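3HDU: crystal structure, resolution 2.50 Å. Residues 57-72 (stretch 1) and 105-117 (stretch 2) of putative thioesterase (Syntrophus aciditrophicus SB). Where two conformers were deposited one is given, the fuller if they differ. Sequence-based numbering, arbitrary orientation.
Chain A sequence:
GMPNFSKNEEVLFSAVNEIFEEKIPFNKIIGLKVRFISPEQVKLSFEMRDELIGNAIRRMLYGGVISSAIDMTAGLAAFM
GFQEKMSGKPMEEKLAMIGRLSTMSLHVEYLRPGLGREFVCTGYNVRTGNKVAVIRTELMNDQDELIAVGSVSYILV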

# COMPACT_ATOMS: atom_id res chain seq x y z
N ILE A 57 -15.69 -11.62 -22.62
CA ILE A 57 -14.98 -11.08 -21.44
C ILE A 57 -14.71 -12.19 -20.39
O ILE A 57 -14.89 -11.99 -19.19
CB ILE A 57 -15.73 -9.85 -20.84
CG1 ILE A 57 -17.18 -10.18 -20.44
CG2 ILE A 57 -15.73 -8.71 -21.85
CD1 ILE A 57 -17.87 -9.07 -19.67
N ARG A 58 -14.22 -13.33 -20.88
CA ARG A 58 -13.92 -14.51 -20.06
C ARG A 58 -12.90 -14.20 -18.97
O ARG A 58 -13.19 -14.42 -17.79
CB ARG A 58 -13.40 -15.67 -20.93
CG ARG A 58 -13.22 -16.98 -20.18
CD ARG A 58 -12.64 -18.09 -21.04
NE ARG A 58 -12.43 -19.28 -20.22
CZ ARG A 58 -11.81 -20.40 -20.61
NH1 ARG A 58 -11.30 -20.54 -21.84
NH2 ARG A 58 -11.69 -21.41 -19.73
N ARG A 59 -11.74 -13.68 -19.37
CA ARG A 59 -10.63 -13.34 -18.44
C ARG A 59 -11.07 -12.38 -17.34
O ARG A 59 -10.69 -12.53 -16.18
CB ARG A 59 -9.44 -12.72 -19.19
CG ARG A 59 -8.78 -13.62 -20.19
CD ARG A 59 -7.64 -12.92 -20.90
NE ARG A 59 -7.24 -13.68 -22.09
CZ ARG A 59 -6.49 -14.79 -22.10
NH1 ARG A 59 -6.00 -15.32 -20.97
NH2 ARG A 59 -6.23 -15.39 -23.26
N MSE A 60 -11.91 -11.41 -17.73
CA MSE A 60 -12.47 -10.39 -16.84
C MSE A 60 -13.35 -11.03 -15.76
O MSE A 60 -13.14 -10.77 -14.57
CB MSE A 60 -13.28 -9.37 -17.66
CG MSE A 60 -13.66 -8.10 -16.94
SE MSE A 60 -14.63 -6.90 -18.13
CE MSE A 60 -13.20 -6.50 -19.42
N LEU A 61 -14.30 -11.87 -16.18
CA LEU A 61 -15.21 -12.59 -15.26
C LEU A 61 -14.47 -13.46 -14.22
O LEU A 61 -14.89 -13.54 -13.06
CB LEU A 61 -16.22 -13.45 -16.04
CG LEU A 61 -17.29 -12.69 -16.83
CD1 LEU A 61 -18.02 -13.61 -17.79
CD2 LEU A 61 -18.27 -12.00 -15.90
N TYR A 62 -13.38 -14.10 -14.65
CA TYR A 62 -12.51 -14.87 -13.74
C TYR A 62 -11.85 -13.99 -12.65
O TYR A 62 -11.56 -14.48 -11.56
CB TYR A 62 -11.45 -15.68 -14.51
CG TYR A 62 -11.93 -17.03 -15.03
CD1 TYR A 62 -13.00 -17.12 -15.93
CD2 TYR A 62 -11.30 -18.22 -14.64
CE1 TYR A 62 -13.44 -18.37 -16.42
CE2 TYR A 62 -11.73 -19.47 -15.13
CZ TYR A 62 -12.80 -19.54 -16.01
OH TYR A 62 -13.22 -20.77 -16.48
N GLY A 63 -11.60 -12.71 -12.95
CA GLY A 63 -11.07 -11.76 -11.97
C GLY A 63 -11.99 -11.63 -10.76
O GLY A 63 -11.54 -11.71 -9.62
N GLY A 64 -13.29 -11.46 -11.04
CA GLY A 64 -14.33 -11.38 -10.02
C GLY A 64 -14.50 -12.68 -9.23
O GLY A 64 -14.69 -12.65 -8.01
N VAL A 65 -14.43 -13.82 -9.94
CA VAL A 65 -14.51 -15.16 -9.33
C VAL A 65 -13.34 -15.38 -8.37
O VAL A 65 -13.56 -15.82 -7.23
CB VAL A 65 -14.55 -16.29 -10.41
CG1 VAL A 65 -14.39 -17.67 -9.79
CG2 VAL A 65 -15.84 -16.23 -11.21
N ILE A 66 -12.12 -15.07 -8.82
CA ILE A 66 -10.89 -15.19 -8.00
C ILE A 66 -10.94 -14.30 -6.75
O ILE A 66 -10.55 -14.76 -5.66
CB ILE A 66 -9.62 -14.87 -8.84
CG1 ILE A 66 -9.34 -15.99 -9.84
CG2 ILE A 66 -8.36 -14.69 -7.96
CD1 ILE A 66 -8.32 -15.61 -10.90
N SER A 67 -11.43 -13.06 -6.90
CA SER A 67 -11.57 -12.13 -5.77
C SER A 67 -12.60 -12.63 -4.74
O SER A 67 -12.37 -12.49 -3.54
CB SER A 67 -11.92 -10.70 -6.23
OG SER A 67 -13.19 -10.61 -6.86
N SER A 68 -13.70 -13.23 -5.21
CA SER A 68 -14.72 -13.83 -4.32
C SER A 68 -14.18 -15.04 -3.56
O SER A 68 -14.38 -15.13 -2.35
CB SER A 68 -15.97 -14.25 -5.09
OG SER A 68 -16.62 -13.11 -5.62
N ALA A 69 -13.49 -15.94 -4.26
CA ALA A 69 -12.88 -17.14 -3.66
C ALA A 69 -11.88 -16.79 -2.55
O ALA A 69 -11.88 -17.42 -1.49
CB ALA A 69 -12.20 -18.00 -4.72
N ILE A 70 -11.03 -15.79 -2.81
CA ILE A 70 -10.05 -15.28 -1.83
C ILE A 70 -10.77 -14.68 -0.61
O ILE A 70 -10.38 -14.96 0.53
CB ILE A 70 -9.05 -14.26 -2.49
CG1 ILE A 70 -8.08 -15.01 -3.42
CG2 ILE A 70 -8.26 -13.48 -1.44
CD1 ILE A 70 -7.16 -14.13 -4.23
N ASP A 71 -11.81 -13.88 -0.86
CA ASP A 71 -12.62 -13.26 0.19
C ASP A 71 -13.34 -14.30 1.06
O ASP A 71 -13.43 -14.12 2.28
CB ASP A 71 -13.65 -12.29 -0.42
CG ASP A 71 -14.36 -11.44 0.63
OD1 ASP A 71 -13.72 -10.99 1.59
OD2 ASP A 71 -15.58 -11.19 0.47
N MSE A 72 -13.86 -15.36 0.43
CA MSE A 72 -14.53 -16.46 1.14
C MSE A 72 -13.55 -17.27 1.98
O MSE A 72 -13.87 -17.62 3.12
CB MSE A 72 -15.27 -17.38 0.16
CG MSE A 72 -16.50 -16.76 -0.50
SE MSE A 72 -17.93 -16.37 0.76
CE MSE A 72 -18.27 -18.15 1.41
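Stretch 2, residues 105-117: SLHVEYLRPGLGR

How does stretch 2 lie on the helix? Residues 105-110 form a β-strand that crosses helix 58-72 with 127° between their N-to-C directions, closer to antiparallel than parallel, and with the axes 9.5 Å apart at their nearest. Leu106 therefore lies near Asp71, Val108 near Ser67, and the loop after the strand reaches the start of the helix, where the CA atoms of Arg59 and Pro113 are 6.2 Å apart.

Which strand side chains meet the helix? Strand alternation points Leu106 and Val108 toward it, while His107 and Glu109 point away. Ile70, with chi1 m and chi2 t, packs against both: its CD1 is 3.7 Å from Val108 CG1, and its CG2 is 4.2 Å from Leu106 CD1. Leu106, t at chi1 and p at chi2, also brings CD2 to 4.4 Å from Asp71 CB.

What does Tyr110 do? Its CA-to-CB bond points sideways, but chi1 of -58° (m) and chi2 of 75° carry the ring to the helix, where Tyr110 OH donates a 2.8 Å hydrogen bond to Gly63 O. Gly63 O also accepts the helical bond from Ser67 N at 3.0 Å. Alongside, Ile66 CG2 packs 3.6 Å from Tyr110 CE2. Ser67 is p at chi1, and its OG donates to Gly64 O at 2.8 Å, a bond back within the helix. Ser67 CB lies 3.7 Å from Tyr110 OH.

How does the loop close over the first turns? Tyr62, m at chi1, points toward it and lays CD2 3.4 Å from Leu115 N, with the ring edge at CE2 3.5 Å from Gly116 O. Gly114 fits closely here: a CB would come within 3.4 Å of both Ile66 CD1 and Tyr62 CD2. Arg59 starts sideways, yet its extended chain brings NH1 to 3.4 Å from Pro113 CG.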

# COMPACT_ATOMS: atom_id res chain seq x y z
N SER A 105 -11.00 -4.72 4.14
CA SER A 105 -10.06 -4.45 3.05
C SER A 105 -9.72 -5.73 2.30
O SER A 105 -9.39 -6.73 2.93
CB SER A 105 -8.78 -3.84 3.63
OG SER A 105 -7.87 -3.47 2.61
N LEU A 106 -9.81 -5.69 0.97
CA LEU A 106 -9.49 -6.82 0.08
C LEU A 106 -8.47 -6.36 -0.96
O LEU A 106 -8.79 -5.54 -1.82
CB LEU A 106 -10.76 -7.32 -0.62
CG LEU A 106 -10.62 -8.42 -1.69
CD1 LEU A 106 -10.01 -9.69 -1.09
CD2 LEU A 106 -11.96 -8.74 -2.30
N HIS A 107 -7.24 -6.87 -0.85
CA HIS A 107 -6.14 -6.58 -1.78
C HIS A 107 -5.79 -7.89 -2.46
O HIS A 107 -5.42 -8.85 -1.79
CB HIS A 107 -4.93 -6.05 -1.01
CG HIS A 107 -5.09 -4.64 -0.51
ND1 HIS A 107 -4.04 -3.75 -0.50
CD2 HIS A 107 -6.17 -3.96 -0.04
CE1 HIS A 107 -4.46 -2.59 -0.02
NE2 HIS A 107 -5.75 -2.69 0.26
N VAL A 108 -5.92 -7.94 -3.79
CA VAL A 108 -5.62 -9.14 -4.59
C VAL A 108 -4.69 -8.79 -5.75
O VAL A 108 -5.00 -7.89 -6.52
CB VAL A 108 -6.93 -9.78 -5.16
CG1 VAL A 108 -6.62 -11.00 -6.04
CG2 VAL A 108 -7.88 -10.17 -4.04
N GLU A 109 -3.55 -9.51 -5.83
CA GLU A 109 -2.55 -9.35 -6.89
C GLU A 109 -2.61 -10.63 -7.75
O GLU A 109 -2.47 -11.74 -7.23
CB GLU A 109 -1.16 -9.16 -6.27
CG GLU A 109 -1.10 -8.16 -5.09
CD GLU A 109 -1.67 -6.79 -5.40
OE1 GLU A 109 -1.47 -6.29 -6.53
OE2 GLU A 109 -2.31 -6.19 -4.50
N TYR A 110 -2.80 -10.46 -9.06
CA TYR A 110 -2.93 -11.56 -10.02
C TYR A 110 -1.65 -11.76 -10.83
O TYR A 110 -1.18 -10.83 -11.49
CB TYR A 110 -4.07 -11.25 -11.00
CG TYR A 110 -5.45 -11.03 -10.39
CD1 TYR A 110 -5.76 -9.83 -9.71
CD2 TYR A 110 -6.48 -11.98 -10.54
CE1 TYR A 110 -7.03 -9.61 -9.16
CE2 TYR A 110 -7.75 -11.76 -10.01
CZ TYR A 110 -8.03 -10.57 -9.32
OH TYR A 110 -9.27 -10.34 -8.78
N LEU A 111 -1.10 -12.98 -10.79
CA LEU A 111 0.12 -13.35 -11.54
C LEU A 111 -0.17 -13.75 -12.98
O LEU A 111 0.68 -13.57 -13.86
CB LEU A 111 0.87 -14.49 -10.84
CG LEU A 111 1.55 -14.12 -9.53
CD1 LEU A 111 2.12 -15.37 -8.87
CD2 LEU A 111 2.65 -13.09 -9.76
N ARG A 112 -1.34 -14.36 -13.20
CA ARG A 112 -1.79 -14.75 -14.53
C ARG A 112 -3.32 -14.93 -14.47
O ARG A 112 -3.87 -15.03 -13.37
CB ARG A 112 -1.08 -16.05 -14.99
CG ARG A 112 -1.67 -17.37 -14.45
CD ARG A 112 -0.71 -18.53 -14.67
NE ARG A 112 0.39 -18.54 -13.69
CZ ARG A 112 1.40 -19.42 -13.68
NH1 ARG A 112 1.51 -20.39 -14.60
NH2 ARG A 112 2.33 -19.33 -12.72
N PRO A 113 -4.01 -14.98 -15.64
CA PRO A 113 -5.47 -15.18 -15.62
C PRO A 113 -5.77 -16.66 -15.34
O PRO A 113 -5.15 -17.54 -15.97
CB PRO A 113 -5.92 -14.74 -17.02
CG PRO A 113 -4.70 -14.87 -17.88
CD PRO A 113 -3.48 -14.87 -17.02
N GLY A 114 -6.68 -16.91 -14.40
CA GLY A 114 -7.03 -18.26 -13.92
C GLY A 114 -7.25 -19.32 -14.98
O GLY A 114 -6.55 -20.33 -14.99
N LEU A 115 -8.23 -19.05 -15.85
CA LEU A 115 -8.64 -19.90 -16.99
C LEU A 115 -8.61 -21.44 -16.80
O LEU A 115 -8.30 -22.18 -17.74
CB LEU A 115 -7.84 -19.49 -18.24
N GLY A 116 -8.95 -21.89 -15.59
CA GLY A 116 -8.99 -23.32 -15.21
C GLY A 116 -10.33 -23.64 -14.57
O GLY A 116 -11.00 -22.74 -14.06
N ARG A 117 -10.71 -24.91 -14.59
CA ARG A 117 -12.00 -25.33 -14.02
C ARG A 117 -11.95 -25.37 -12.49
O ARG A 117 -12.77 -24.73 -11.83
CB ARG A 117 -12.44 -26.69 -14.55
CG ARG A 117 -13.89 -26.98 -14.23
CD ARG A 117 -14.30 -28.31 -14.67
NE ARG A 117 -15.68 -28.61 -14.28
CZ ARG A 117 -16.79 -28.25 -14.94
NH1 ARG A 117 -16.75 -27.51 -16.06
NH2 ARG A 117 -17.98 -28.61 -14.45